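PDB 5UI9: oxidoreductase protein from Agrobacterium radiobacter, which binds NAD and a small dihydroxy acid, and probably catalyses NAD-dependent hydride transfer as other members of the GFO/IDH/MocA family do. Local coordinates for residues G8-C13 against F70-T75; D212-L217 against V228-A233; P132-K137 against A187-G192; K25-A30 against I298-T303. One frame throughout, in Å; residues are numbered along the deposited sequence.

Contact 1: G8-C13 against F70-T75. With NAD (nicotinamide-adenine-dinucleotide), chain C.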
loop_
_atom_site.group_PDB
_atom_site.type_symbol
_atom_site.label_atom_id
_atom_site.label_comp_id
_atom_site.label_asym_id
_atom_site.label_seq_id
_atom_site.Cartn_x
_atom_site.Cartn_y
_atom_site.Cartn_z
ATOM N N GLY A 8 32.116 26.197 9.694
ATOM C CA GLY A 8 31.879 24.783 9.969
ATOM C C GLY A 8 33.113 23.929 9.789
ATOM O O GLY A 8 34.038 24.294 9.067
ATOM N N ALA A 9 33.133 22.795 10.475
ATOM C CA ALA A 9 34.094 21.733 10.199
ATOM C C ALA A 9 33.293 20.519 9.773
ATOM O O ALA A 9 32.347 20.152 10.460
ATOM C CB ALA A 9 34.913 21.418 11.429
ATOM N N LEU A 10 33.657 19.909 8.647
ATOM C CA LEU A 10 32.980 18.702 8.174
ATOM C C LEU A 10 33.873 17.492 8.445
ATOM O O LEU A 10 35.063 17.512 8.130
ATOM C CB LEU A 10 32.613 18.818 6.696
ATOM C CG LEU A 10 31.875 17.600 6.106
ATOM C CD1 LEU A 10 30.755 18.010 5.163
ATOM C CD2 LEU A 10 32.837 16.647 5.398
ATOM N N ILE A 11 33.295 16.459 9.047
ATOM C CA ILE A 11 34.005 15.217 9.378
ATOM C C ILE A 11 33.361 14.082 8.583
ATOM O O ILE A 11 32.184 13.781 8.776
ATOM C CB ILE A 11 33.910 14.898 10.883
ATOM C CG1 ILE A 11 34.445 16.067 11.726
ATOM C CG2 ILE A 11 34.665 13.606 11.216
ATOM C CD1 ILE A 11 34.090 15.956 13.192
ATOM N N GLY A 12 34.148 13.457 7.709
ATOM C CA GLY A 12 33.698 12.367 6.845
ATOM C C GLY A 12 33.602 12.871 5.423
ATOM O O GLY A 12 32.535 13.241 4.981
ATOM N N CYS A 13 34.731 12.893 4.717
ATOM C CA CYS A 13 34.819 13.447 3.359
ATOM C C CYS A 13 34.527 12.384 2.293
ATOM O O CYS A 13 35.304 12.204 1.347
ATOM C CB CYS A 13 36.204 14.068 3.141
ATOM S SG CYS A 13 36.524 15.506 4.189
ATOM N N PHE A 70 30.377 25.237 14.239
ATOM C CA PHE A 70 29.598 24.002 14.204
ATOM C C PHE A 70 30.334 22.882 13.506
ATOM O O PHE A 70 31.334 23.104 12.809
ATOM C CB PHE A 70 28.238 24.236 13.549
ATOM C CG PHE A 70 28.311 24.537 12.080
ATOM C CD1 PHE A 70 28.446 25.844 11.632
ATOM C CD2 PHE A 70 28.222 23.508 11.136
ATOM C CE1 PHE A 70 28.505 26.128 10.275
ATOM C CE2 PHE A 70 28.277 23.785 9.777
ATOM C CZ PHE A 70 28.415 25.096 9.344
ATOM N N VAL A 71 29.824 21.673 13.705
ATOM C CA VAL A 71 30.400 20.487 13.103
ATOM C C VAL A 71 29.334 19.769 12.268
ATOM O O VAL A 71 28.180 19.661 12.686
ATOM C CB VAL A 71 31.063 19.577 14.175
ATOM C CG1 VAL A 71 30.051 18.982 15.152
ATOM C CG2 VAL A 71 31.873 18.479 13.510
ATOM N N ASP A 72 29.731 19.328 11.072
ATOM C CA ASP A 72 28.888 18.559 10.165
ATOM C C ASP A 72 29.465 17.144 10.049
ATOM O O ASP A 72 30.500 16.927 9.418
ATOM C CB ASP A 72 28.824 19.248 8.794
ATOM C CG ASP A 72 27.667 18.747 7.916
ATOM O OD1 ASP A 72 26.712 18.115 8.429
ATOM O OD2 ASP A 72 27.714 19.007 6.697
ATOM N N ILE A 73 28.789 16.185 10.675
ATOM C CA ILE A 73 29.256 14.803 10.713
ATOM C C ILE A 73 28.610 14.029 9.561
ATOM O O ILE A 73 27.410 13.723 9.600
ATOM C CB ILE A 73 28.939 14.160 12.082
ATOM C CG1 ILE A 73 29.658 14.931 13.206
ATOM C CG2 ILE A 73 29.350 12.694 12.104
ATOM C CD1 ILE A 73 28.990 14.824 14.561
ATOM N N ALA A 74 29.415 13.743 8.534
ATOM C CA ALA A 74 28.980 12.981 7.356
ATOM C C ALA A 74 29.663 11.614 7.234
ATOM O O ALA A 74 29.784 11.066 6.126
ATOM C CB ALA A 74 29.218 13.803 6.103
ATOM N N THR A 75 30.095 11.052 8.361
ATOM C CA THR A 75 30.664 9.707 8.371
ATOM C C THR A 75 29.540 8.675 8.342
ATOM O O THR A 75 28.369 9.016 8.486
ATOM C CB THR A 75 31.517 9.437 9.630
ATOM O OG1 THR A 75 30.693 9.488 10.800
ATOM C CG2 THR A 75 32.646 10.445 9.757
HETATM P PA NAD C . 31.437 6.882 2.698
HETATM O O1A NAD C . 32.023 5.603 3.258
HETATM O O2A NAD C . 31.537 7.178 1.227
HETATM O O5B NAD C . 32.074 8.115 3.494
HETATM C C5B NAD C . 32.394 8.063 4.878
HETATM C C4B NAD C . 33.722 8.780 5.059
HETATM O O4B NAD C . 33.933 9.015 6.446
HETATM C C3B NAD C . 34.904 7.961 4.561
HETATM O O3B NAD C . 35.708 8.768 3.690
HETATM C C2B NAD C . 35.656 7.542 5.816
HETATM O O2B NAD C . 37.067 7.513 5.604
HETATM C C1B NAD C . 35.256 8.621 6.808
HETATM N N9A NAD C . 35.222 8.257 8.244
HETATM C C8A NAD C . 34.608 7.204 8.818
HETATM N N7A NAD C . 34.774 7.243 10.166
HETATM C C5A NAD C . 35.488 8.344 10.467
HETATM C C6A NAD C . 36.023 8.997 11.692
HETATM N N6A NAD C . 35.823 8.466 12.918
HETATM N N1A NAD C . 36.717 10.150 11.544
HETATM C C2A NAD C . 36.942 10.710 10.337
HETATM N N3A NAD C . 36.486 10.170 9.190
HETATM C C4A NAD C . 35.769 9.015 9.191
HETATM O O3 NAD C . 29.899 6.966 3.157
HETATM P PN NAD C . 28.772 7.817 2.373
HETATM O O1N NAD C . 28.202 7.000 1.241
HETATM O O2N NAD C . 29.300 9.200 2.086
HETATM O O5D NAD C . 27.663 7.867 3.522
HETATM C C5D NAD C . 27.945 8.521 4.752
HETATM C C4D NAD C . 26.638 8.713 5.496
HETATM O O4D NAD C . 25.774 9.524 4.694
HETATM C C3D NAD C . 25.925 7.394 5.755
HETATM O O3D NAD C . 25.499 7.329 7.121
HETATM C C2D NAD C . 24.744 7.402 4.800
HETATM O O2D NAD C . 23.580 6.773 5.339
HETATM C C1D NAD C . 24.500 8.893 4.575
HETATM N N1N NAD C . 23.864 9.255 3.294
HETATM C C2N NAD C . 22.852 10.139 3.349
HETATM C C3N NAD C . 22.177 10.562 2.214
HETATM C C7N NAD C . 21.056 11.552 2.372
HETATM O O7N NAD C . 21.136 12.408 3.249
HETATM N N7N NAD C . 19.993 11.498 1.565
HETATM C C4N NAD C . 22.568 10.045 0.978
HETATM C C5N NAD C . 23.623 9.131 0.927
HETATM C C6N NAD C . 24.268 8.753 2.105
#
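With chi1 at 68°, F70 sets CG between its own backbone N and carbonyl carbon, and from there its ring swings across to the neighbouring strand and lies over G8. The contact is a CH-pi interaction: G8 CA stands above the ring centre, 3.6 Å from the centroid of the F70 ring, a close approach that suits a residue without a side chain. On the same face of the sheet, L10 and D72 run side by side, with L10 CD1 3.5 Å from D72 OD2. On the other face, V71 carries CG2 anti to its backbone N, and this methyl presses tightly on I11 CD1 at 3.4 Å. Between the strands runs a parallel ladder of backbone bonds: A9 N to F70 O (3.0 Å), D72 N to A9 O, I11 N to D72 O and A74 N to I11 O (2.8 Å). It joins two inner strands of the Rossmann sheet, and the loops that follow both strands meet NAD: G12 CA lies 3.4 Å from NAD O4B, while T75 CG2 comes to 3.5 Å from NAD C4A of the adenine. The D72 carboxylate is buried, and its OD2 accepts from both Q20 NE2 and W24 NE1. It thus ties the sheet to helix 17-26, probably as an anion, since two donors on one oxygen would favour the charged form.

Contact 2: D212-L217 against V228-A233. With 8A1 ((2S)-2,3-dihydroxy-2-methylpropanoic acid), chain D.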
loop_
_atom_site.group_PDB
_atom_site.type_symbol
_atom_site.label_atom_id
_atom_site.label_comp_id
_atom_site.label_asym_id
_atom_site.label_seq_id
_atom_site.Cartn_x
_atom_site.Cartn_y
_atom_site.Cartn_z
ATOM N N ASP A 212 16.092 -6.019 1.265
ATOM C CA ASP A 212 15.929 -4.955 0.264
ATOM C C ASP A 212 14.478 -4.638 -0.069
ATOM O O ASP A 212 14.214 -3.867 -0.985
ATOM C CB ASP A 212 16.736 -5.254 -1.010
ATOM C CG ASP A 212 16.366 -6.569 -1.659
ATOM O OD1 ASP A 212 15.552 -7.320 -1.094
ATOM O OD2 ASP A 212 16.904 -6.864 -2.744
ATOM N N VAL A 213 13.551 -5.224 0.689
ATOM C CA VAL A 213 12.133 -4.972 0.539
ATOM C C VAL A 213 11.548 -4.927 1.941
ATOM O O VAL A 213 11.848 -5.795 2.760
ATOM C CB VAL A 213 11.426 -6.077 -0.281
ATOM C CG1 VAL A 213 9.949 -5.734 -0.470
ATOM C CG2 VAL A 213 12.105 -6.267 -1.636
ATOM N N ALA A 214 10.745 -3.903 2.216
ATOM C CA ALA A 214 10.099 -3.742 3.512
ATOM C C ALA A 214 8.731 -3.110 3.327
ATOM O O ALA A 214 8.579 -2.141 2.577
ATOM C CB ALA A 214 10.957 -2.898 4.446
ATOM N N THR A 215 7.745 -3.675 4.020
ATOM C CA THR A 215 6.375 -3.198 3.971
ATOM C C THR A 215 5.909 -3.004 5.407
ATOM O O THR A 215 5.975 -3.931 6.212
ATOM C CB THR A 215 5.485 -4.209 3.229
ATOM O OG1 THR A 215 6.049 -4.467 1.938
ATOM C CG2 THR A 215 4.087 -3.678 3.048
ATOM N N ILE A 216 5.451 -1.792 5.712
ATOM C CA ILE A 216 5.162 -1.372 7.080
ATOM C C ILE A 216 3.761 -0.762 7.146
ATOM O O ILE A 216 3.408 0.072 6.316
ATOM C CB ILE A 216 6.202 -0.335 7.576
ATOM C CG1 ILE A 216 7.630 -0.845 7.346
ATOM C CG2 ILE A 216 5.980 -0.006 9.055
ATOM C CD1 ILE A 216 8.724 0.119 7.751
ATOM N N LEU A 217 2.981 -1.181 8.142
ATOM C CA LEU A 217 1.644 -0.642 8.401
ATOM C C LEU A 217 1.691 0.229 9.658
ATOM O O LEU A 217 2.042 -0.261 10.727
ATOM C CB LEU A 217 0.658 -1.790 8.604
ATOM C CG LEU A 217 -0.811 -1.496 8.913
ATOM C CD1 LEU A 217 -1.491 -0.686 7.823
ATOM C CD2 LEU A 217 -1.546 -2.819 9.110
ATOM N N VAL A 228 3.856 2.307 4.563
ATOM C CA VAL A 228 5.179 2.661 4.071
ATOM C C VAL A 228 5.731 1.418 3.392
ATOM O O VAL A 228 5.968 0.395 4.048
ATOM C CB VAL A 228 6.111 3.117 5.200
ATOM C CG1 VAL A 228 7.538 3.293 4.690
ATOM C CG2 VAL A 228 5.592 4.414 5.789
ATOM N N ASP A 229 5.916 1.497 2.081
ATOM C CA ASP A 229 6.441 0.367 1.323
ATOM C C ASP A 229 7.689 0.797 0.561
ATOM O O ASP A 229 7.665 1.765 -0.193
ATOM C CB ASP A 229 5.363 -0.249 0.420
ATOM C CG ASP A 229 4.874 0.686 -0.667
ATOM O OD1 ASP A 229 3.950 1.479 -0.417
ATOM O OD2 ASP A 229 5.381 0.589 -1.805
ATOM N N VAL A 230 8.787 0.090 0.814
ATOM C CA VAL A 230 10.074 0.399 0.225
ATOM C C VAL A 230 10.683 -0.847 -0.410
ATOM O O VAL A 230 10.472 -1.970 0.067
ATOM C CB VAL A 230 11.050 1.051 1.246
ATOM C CG1 VAL A 230 10.476 2.368 1.744
ATOM C CG2 VAL A 230 11.369 0.127 2.416
ATOM N N SER A 231 11.424 -0.630 -1.495
ATOM C CA SER A 231 12.063 -1.705 -2.238
ATOM C C SER A 231 13.217 -1.163 -3.067
ATOM O O SER A 231 13.070 -0.116 -3.706
ATOM C CB SER A 231 11.049 -2.377 -3.174
ATOM O OG SER A 231 11.671 -3.321 -4.044
ATOM N N TYR A 232 14.350 -1.865 -3.037
ATOM C CA TYR A 232 15.449 -1.663 -3.996
ATOM C C TYR A 232 15.573 -2.837 -4.999
ATOM O O TYR A 232 16.608 -2.990 -5.662
ATOM C CB TYR A 232 16.774 -1.412 -3.262
ATOM C CG TYR A 232 17.091 0.058 -3.043
ATOM C CD1 TYR A 232 17.182 0.944 -4.126
ATOM C CD2 TYR A 232 17.316 0.567 -1.764
ATOM C CE1 TYR A 232 17.488 2.284 -3.936
ATOM C CE2 TYR A 232 17.614 1.910 -1.570
ATOM C CZ TYR A 232 17.700 2.758 -2.657
ATOM O OH TYR A 232 17.995 4.085 -2.475
ATOM N N ALA A 233 14.510 -3.633 -5.133
ATOM C CA ALA A 233 14.463 -4.744 -6.100
ATOM C C ALA A 233 13.277 -4.623 -7.078
ATOM O O ALA A 233 12.804 -5.624 -7.614
ATOM C CB ALA A 233 14.411 -6.070 -5.356
HETATM O OXT 8A1 D . 19.564 9.048 0.188
HETATM C C 8A1 D . 19.928 8.119 0.949
HETATM O O 8A1 D . 19.975 8.251 2.192
HETATM C CA 8A1 D . 20.309 6.788 0.354
HETATM C CB 8A1 D . 19.054 5.917 0.401
HETATM O O1 8A1 D . 19.234 4.689 -0.312
HETATM O O2 8A1 D . 21.361 6.190 1.131
HETATM C C3 8A1 D . 20.829 6.977 -1.071
HETATM O O HOH W 1 18.430 -4.819 -4.198
#
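A214 and V230 form a hydrogen-bonded antiparallel pair, each amide donating to the other's carbonyl; the bond from V230 N to A214 O (2.9 Å) is almost perfectly straight at 179°. I216 and V228 repeat the pattern, and Y232 N donates to D212 O at 2.9 Å where the hairpin strands run out. The hairpin belongs to the mixed sheet of the GFO/IDH/MocA C-terminal domain, and D212 and V213 together face K202 of the next strand, a classic beta bulge. Apolar contacts gather on the face of A214, I216, V228 and V230. With V230 CG1 beside its backbone N (chi1 -62°), CG2 falls between N and carbonyl carbon and meets A214 CB at 3.7 Å; V230 also packs on helix 175-191. The other face, with V213, T215 and D229, turns to F149, I227 and W150 of the second subunit, while R152, R156 and S154 hold the mid-strand D229 carboxylate. Among polar contacts, S231 OG accepts from A233 N (3.1 Å), an ST turn, and is also hydrogen-bonded to T234 OG1. A water donates to D212 OD2 (2.9 Å) and Y232 O (3.0 Å); V204 N and N205 N also bond the D212 carboxylate. These bonds probably limit movement of the backbone at Y232, whose OH, just past strand 225-231, donates to 8A1 O1 at 2.6 Å, near the ring plane.

Contact 3: P132-K137 against A187-G192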
loop_
_atom_site.group_PDB
_atom_site.type_symbol
_atom_site.label_atom_id
_atom_site.label_comp_id
_atom_site.label_asym_id
_atom_site.label_seq_id
_atom_site.Cartn_x
_atom_site.Cartn_y
_atom_site.Cartn_z
ATOM N N PRO A 132 8.854 18.378 -3.523
ATOM C CA PRO A 132 7.548 17.701 -3.605
ATOM C C PRO A 132 6.950 17.295 -2.254
ATOM O O PRO A 132 5.725 17.332 -2.095
ATOM C CB PRO A 132 7.837 16.456 -4.464
ATOM C CG PRO A 132 9.317 16.290 -4.420
ATOM C CD PRO A 132 9.867 17.680 -4.328
ATOM N N ILE A 133 7.797 16.945 -1.289
ATOM C CA ILE A 133 7.316 16.563 0.047
ATOM C C ILE A 133 6.822 17.791 0.819
ATOM O O ILE A 133 5.829 17.727 1.543
ATOM C CB ILE A 133 8.404 15.844 0.889
ATOM C CG1 ILE A 133 9.069 14.691 0.110
ATOM C CG2 ILE A 133 7.824 15.356 2.213
ATOM C CD1 ILE A 133 8.121 13.720 -0.536
ATOM N N GLN A 134 7.540 18.898 0.672
ATOM C CA GLN A 134 7.130 20.191 1.227
ATOM C C GLN A 134 5.789 20.629 0.663
ATOM O O GLN A 134 4.953 21.153 1.395
ATOM C CB GLN A 134 8.189 21.264 0.937
ATOM C CG GLN A 134 9.491 21.057 1.703
ATOM C CD GLN A 134 9.394 21.501 3.151
ATOM O OE1 GLN A 134 9.052 22.650 3.430
ATOM N NE2 GLN A 134 9.702 20.597 4.076
ATOM N N ALA A 135 5.579 20.393 -0.631
ATOM C CA ALA A 135 4.309 20.730 -1.277
ATOM C C ALA A 135 3.141 19.897 -0.734
ATOM O O ALA A 135 2.063 20.437 -0.487
ATOM C CB ALA A 135 4.422 20.579 -2.785
ATOM N N VAL A 136 3.353 18.597 -0.541
ATOM C CA VAL A 136 2.337 17.726 0.073
ATOM C C VAL A 136 1.958 18.243 1.470
ATOM O O VAL A 136 0.776 18.343 1.799
ATOM C CB VAL A 136 2.802 16.243 0.137
ATOM C CG1 VAL A 136 1.873 15.385 1.001
ATOM C CG2 VAL A 136 2.897 15.653 -1.265
ATOM N N LYS A 137 2.965 18.580 2.275
ATOM C CA LYS A 137 2.737 19.145 3.609
ATOM C C LYS A 137 1.933 20.449 3.541
ATOM O O LYS A 137 0.958 20.612 4.276
ATOM C CB LYS A 137 4.072 19.373 4.325
ATOM C CG LYS A 137 3.973 19.931 5.741
ATOM C CD LYS A 137 3.151 19.033 6.648
ATOM C CE LYS A 137 3.444 19.315 8.110
ATOM N NZ LYS A 137 2.531 18.524 8.975
ATOM N N ALA A 187 6.357 9.914 6.609
ATOM C CA ALA A 187 5.056 9.511 7.158
ATOM C C ALA A 187 4.720 10.306 8.428
ATOM O O ALA A 187 3.604 10.795 8.574
ATOM C CB ALA A 187 5.033 8.014 7.438
ATOM N N ARG A 188 5.704 10.459 9.315
ATOM C CA ARG A 188 5.558 11.294 10.532
ATOM C C ARG A 188 5.334 12.763 10.219
ATOM O O ARG A 188 4.454 13.403 10.790
ATOM C CB ARG A 188 6.810 11.215 11.402
ATOM C CG ARG A 188 6.953 9.949 12.211
ATOM C CD ARG A 188 8.087 10.085 13.217
ATOM N NE ARG A 188 7.902 11.246 14.096
ATOM C CZ ARG A 188 8.691 12.323 14.177
ATOM N NH1 ARG A 188 9.818 12.447 13.469
ATOM N NH2 ARG A 188 8.351 13.295 15.013
ATOM N N PHE A 189 6.167 13.289 9.329
ATOM C CA PHE A 189 6.105 14.683 8.894
ATOM C C PHE A 189 4.714 15.047 8.368
ATOM O O PHE A 189 4.177 16.092 8.710
ATOM C CB PHE A 189 7.184 14.918 7.827
ATOM C CG PHE A 189 7.255 16.324 7.304
ATOM C CD1 PHE A 189 7.471 17.399 8.170
ATOM C CD2 PHE A 189 7.150 16.577 5.940
ATOM C CE1 PHE A 189 7.555 18.697 7.678
ATOM C CE2 PHE A 189 7.233 17.869 5.442
ATOM C CZ PHE A 189 7.445 18.934 6.316
ATOM N N ILE A 190 4.132 14.162 7.554
ATOM C CA ILE A 190 2.821 14.391 6.946
ATOM C C ILE A 190 1.646 14.060 7.880
ATOM O O ILE A 190 0.734 14.869 8.012
ATOM C CB ILE A 190 2.677 13.602 5.615
ATOM C CG1 ILE A 190 3.787 14.000 4.621
ATOM C CG2 ILE A 190 1.305 13.817 4.989
ATOM C CD1 ILE A 190 3.996 15.496 4.452
ATOM N N LEU A 191 1.653 12.876 8.495
ATOM C CA LEU A 191 0.490 12.394 9.276
ATOM C C LEU A 191 0.707 12.315 10.791
ATOM O O LEU A 191 -0.152 11.788 11.507
ATOM C CB LEU A 191 0.041 11.026 8.751
ATOM C CG LEU A 191 -0.433 10.975 7.301
ATOM C CD1 LEU A 191 -0.780 9.544 6.929
ATOM C CD2 LEU A 191 -1.627 11.890 7.073
ATOM N N GLY A 192 1.825 12.860 11.280
ATOM C CA GLY A 192 2.121 12.882 12.714
ATOM C C GLY A 192 2.683 11.587 13.281
ATOM O O GLY A 192 2.769 10.554 12.590
#
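K137 NZ donates to F189 O at 2.9 Å, nearly in line with the carbonyl (167° at the oxygen). To arrive there the lysine chain bends at chi2 (58°) and passes over one face of the F189 ring, its CG 3.7 Å from F189 CZ. The ammonium itself lies too far from the ring for more than a weak cation-pi attraction, so the aliphatic stem does most of the touching. Around the same ring, I133 CG2 reaches the edge, 4.0 Å from F189 CD2, and Q134 NE2 comes in obliquely, 3.6 Å from F189 CZ. Beside the ring, I190 CD1 packs against the other helix, meeting K137 CB at 3.9 Å and V136 CG1 at 4.1 Å.

In the next shell, R128 O takes a hydrogen bond from Q134 NE2, and the R128 side chain packs on F189. On another side of the helix, R188 forms salt bridges with D193 and D318, fastening helix 175-191 to its surroundings. The contact joins helices 131-141 and 175-191 in the GFO/IDH/MocA C-terminal domain, the latter lying on the sheet through F153; the short segments run 28° from parallel, their axes 10.1 Å apart. G192, with positive phi, takes the chain out of helix 175-191. F189 O belongs to its final turn, where the helix dipole would make carbonyls more negative, so the lysine bond probably draws on both charge and dipole.

Contact 4: K25-A30 against I298-T303. With MG (magnesium ion), chain E.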
loop_
_atom_site.group_PDB
_atom_site.type_symbol
_atom_site.label_atom_id
_atom_site.label_comp_id
_atom_site.label_asym_id
_atom_site.label_seq_id
_atom_site.Cartn_x
_atom_site.Cartn_y
_atom_site.Cartn_z
ATOM N N LYS A 25 28.836 25.898 0.345
ATOM C CA LYS A 25 29.266 27.050 -0.449
ATOM C C LYS A 25 28.058 27.930 -0.800
ATOM O O LYS A 25 28.096 29.136 -0.565
ATOM C CB LYS A 25 30.042 26.577 -1.692
ATOM C CG LYS A 25 30.549 27.679 -2.619
ATOM C CD LYS A 25 32.019 27.506 -3.015
ATOM C CE LYS A 25 32.355 26.150 -3.637
ATOM N NZ LYS A 25 31.487 25.813 -4.793
ATOM N N ASP A 26 26.987 27.312 -1.306
ATOM C CA ASP A 26 25.720 28.012 -1.602
ATOM C C ASP A 26 24.991 28.571 -0.374
ATOM O O ASP A 26 24.235 29.517 -0.509
ATOM C CB ASP A 26 24.724 27.087 -2.332
ATOM C CG ASP A 26 25.107 26.794 -3.779
ATOM O OD1 ASP A 26 26.019 27.441 -4.342
ATOM O OD2 ASP A 26 24.465 25.890 -4.364
ATOM N N VAL A 27 25.159 27.967 0.801
ATOM C CA VAL A 27 24.476 28.452 2.009
ATOM C C VAL A 27 24.923 29.882 2.312
ATOM O O VAL A 27 26.120 30.173 2.303
ATOM C CB VAL A 27 24.752 27.556 3.251
ATOM C CG1 VAL A 27 24.337 28.252 4.552
ATOM C CG2 VAL A 27 24.046 26.205 3.121
ATOM N N LYS A 28 23.954 30.745 2.590
ATOM C CA LYS A 28 24.222 32.103 3.050
ATOM C C LYS A 28 24.267 32.173 4.580
ATOM O O LYS A 28 23.331 31.748 5.262
ATOM C CB LYS A 28 23.192 33.085 2.473
ATOM C CG LYS A 28 23.552 33.519 1.055
ATOM C CD LYS A 28 22.344 33.915 0.218
ATOM C CE LYS A 28 22.760 34.265 -1.206
ATOM N NZ LYS A 28 21.692 33.912 -2.179
ATOM N N GLY A 29 25.372 32.716 5.094
ATOM C CA GLY A 29 25.609 32.846 6.527
ATOM C C GLY A 29 26.500 31.763 7.114
ATOM O O GLY A 29 26.704 31.732 8.330
ATOM N N ALA A 30 27.035 30.878 6.267
ATOM C CA ALA A 30 27.939 29.824 6.731
ATOM C C ALA A 30 28.822 29.270 5.615
ATOM O O ALA A 30 28.456 29.319 4.431
ATOM C CB ALA A 30 27.146 28.696 7.380
ATOM N N ILE A 298 18.126 21.971 3.903
ATOM C CA ILE A 298 18.332 21.607 5.307
ATOM C C ILE A 298 19.550 22.323 5.910
ATOM O O ILE A 298 19.524 22.675 7.084
ATOM C CB ILE A 298 18.388 20.070 5.536
ATOM C CG1 ILE A 298 18.008 19.736 6.984
ATOM C CG2 ILE A 298 19.745 19.492 5.183
ATOM C CD1 ILE A 298 18.047 18.262 7.321
ATOM N N GLN A 299 20.601 22.535 5.118
ATOM C CA GLN A 299 21.792 23.238 5.611
ATOM C C GLN A 299 21.569 24.755 5.768
ATOM O O GLN A 299 22.105 25.362 6.698
ATOM C CB GLN A 299 23.019 22.899 4.752
ATOM C CG GLN A 299 23.463 21.449 4.974
ATOM C CD GLN A 299 24.685 21.013 4.180
ATOM O OE1 GLN A 299 25.072 19.851 4.261
ATOM N NE2 GLN A 299 25.306 21.933 3.431
ATOM N N GLN A 300 20.755 25.355 4.899
ATOM C CA GLN A 300 20.288 26.732 5.118
ATOM C C GLN A 300 19.381 26.817 6.342
ATOM O O GLN A 300 19.465 27.780 7.114
ATOM C CB GLN A 300 19.541 27.294 3.895
ATOM C CG GLN A 300 19.298 28.805 3.954
ATOM C CD GLN A 300 20.587 29.593 3.912
ATOM O OE1 GLN A 300 21.275 29.597 2.899
ATOM N NE2 GLN A 300 20.934 30.252 5.017
ATOM N N HIS A 301 18.505 25.825 6.498
ATOM C CA HIS A 301 17.618 25.739 7.659
ATOM C C HIS A 301 18.437 25.690 8.952
ATOM O O HIS A 301 18.196 26.484 9.864
ATOM C CB HIS A 301 16.684 24.530 7.531
ATOM C CG HIS A 301 15.861 24.253 8.750
ATOM N ND1 HIS A 301 14.713 24.952 9.052
ATOM C CD2 HIS A 301 16.001 23.323 9.726
ATOM C CE1 HIS A 301 14.189 24.478 10.167
ATOM N NE2 HIS A 301 14.952 23.488 10.597
ATOM N N TRP A 302 19.414 24.785 9.009
ATOM C CA TRP A 302 20.346 24.708 10.146
ATOM C C TRP A 302 20.965 26.070 10.471
ATOM O O TRP A 302 20.948 26.504 11.621
ATOM C CB TRP A 302 21.468 23.699 9.869
ATOM C CG TRP A 302 22.654 23.824 10.812
ATOM C CD1 TRP A 302 23.819 24.515 10.588
ATOM C CD2 TRP A 302 22.772 23.257 12.121
ATOM N NE1 TRP A 302 24.648 24.419 11.682
ATOM C CE2 TRP A 302 24.033 23.649 12.637
ATOM C CE3 TRP A 302 21.937 22.457 12.910
ATOM C CZ2 TRP A 302 24.484 23.248 13.907
ATOM C CZ3 TRP A 302 22.379 22.069 14.174
ATOM C CH2 TRP A 302 23.644 22.464 14.659
ATOM N N THR A 303 21.518 26.709 9.440
ATOM C CA THR A 303 22.202 27.991 9.554
ATOM C C THR A 303 21.290 29.110 10.067
ATOM O O THR A 303 21.694 29.881 10.946
ATOM C CB THR A 303 22.820 28.389 8.196
ATOM O OG1 THR A 303 23.713 27.350 7.765
ATOM C CG2 THR A 303 23.579 29.723 8.287
HETATM MG MG MG E . 28.351 29.465 2.203
HETATM O O HOH W 2 28.963 31.687 1.846
#
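The Q300 side-chain amide meets the backbone of K28 edge-on and pairs with it through two bonds in its own plane: K28 N donates to a lone pair of Q300 OE1 at 2.9 Å, and Q300 NE2 donates to K28 O at 2.8 Å, with the acceptor only 1° out of the amide plane. The side chain thus imitates a neighbouring beta strand. In fold terms it joins helix 289-308 to the loop between helix 17-26 and strand 30-36 of the Rossmann domain. A bend at chi2 (65°) turns the Q300 amide toward this loop, and D304 OD1 accepts a further bond from NE2, which helps to fix its rotation. Beside the amide, V27 fits into the helix surface: its CG2 touches Q299 CB at 3.8 Å, while its CG1 meets T303 OG1 tip to tip at 3.4 Å. That hydroxyl donates back to Q299 O (2.8 Å), whose carbonyl also receives T303 N from the opposite face. Backbone carbonyls at the two ends of the loop bind a magnesium ion, V27 O at 2.3 Å and A30 O at 2.2 Å, together with W24 O of the helix and a water.

Two neighbourhoods emerge; contact 1 lies across the chain's centre from contacts 2 and 3, while contacts 3 and 4 come within about 8 Å (nearest atoms). Contacts 1 and 4 touch, their centres about 14 Å apart: the F70 ring meets W302 edge-to-face, with F70 CG 3.7 Å from W302 NE1, so helix 289-308 adjoins the nucleotide-binding sheet as well as the magnesium loop. Contacts 2 and 3, with centres about 19 Å apart, meet where V228 CG2 lies 4.0 Å from A187 CB on helix 175-191. That helix also supplies D178 and H182 to the bound acid. Contact 1 lines part of the NAD pocket and contact 2 reaches the acid through Y232, although their centres are about 30 Å apart.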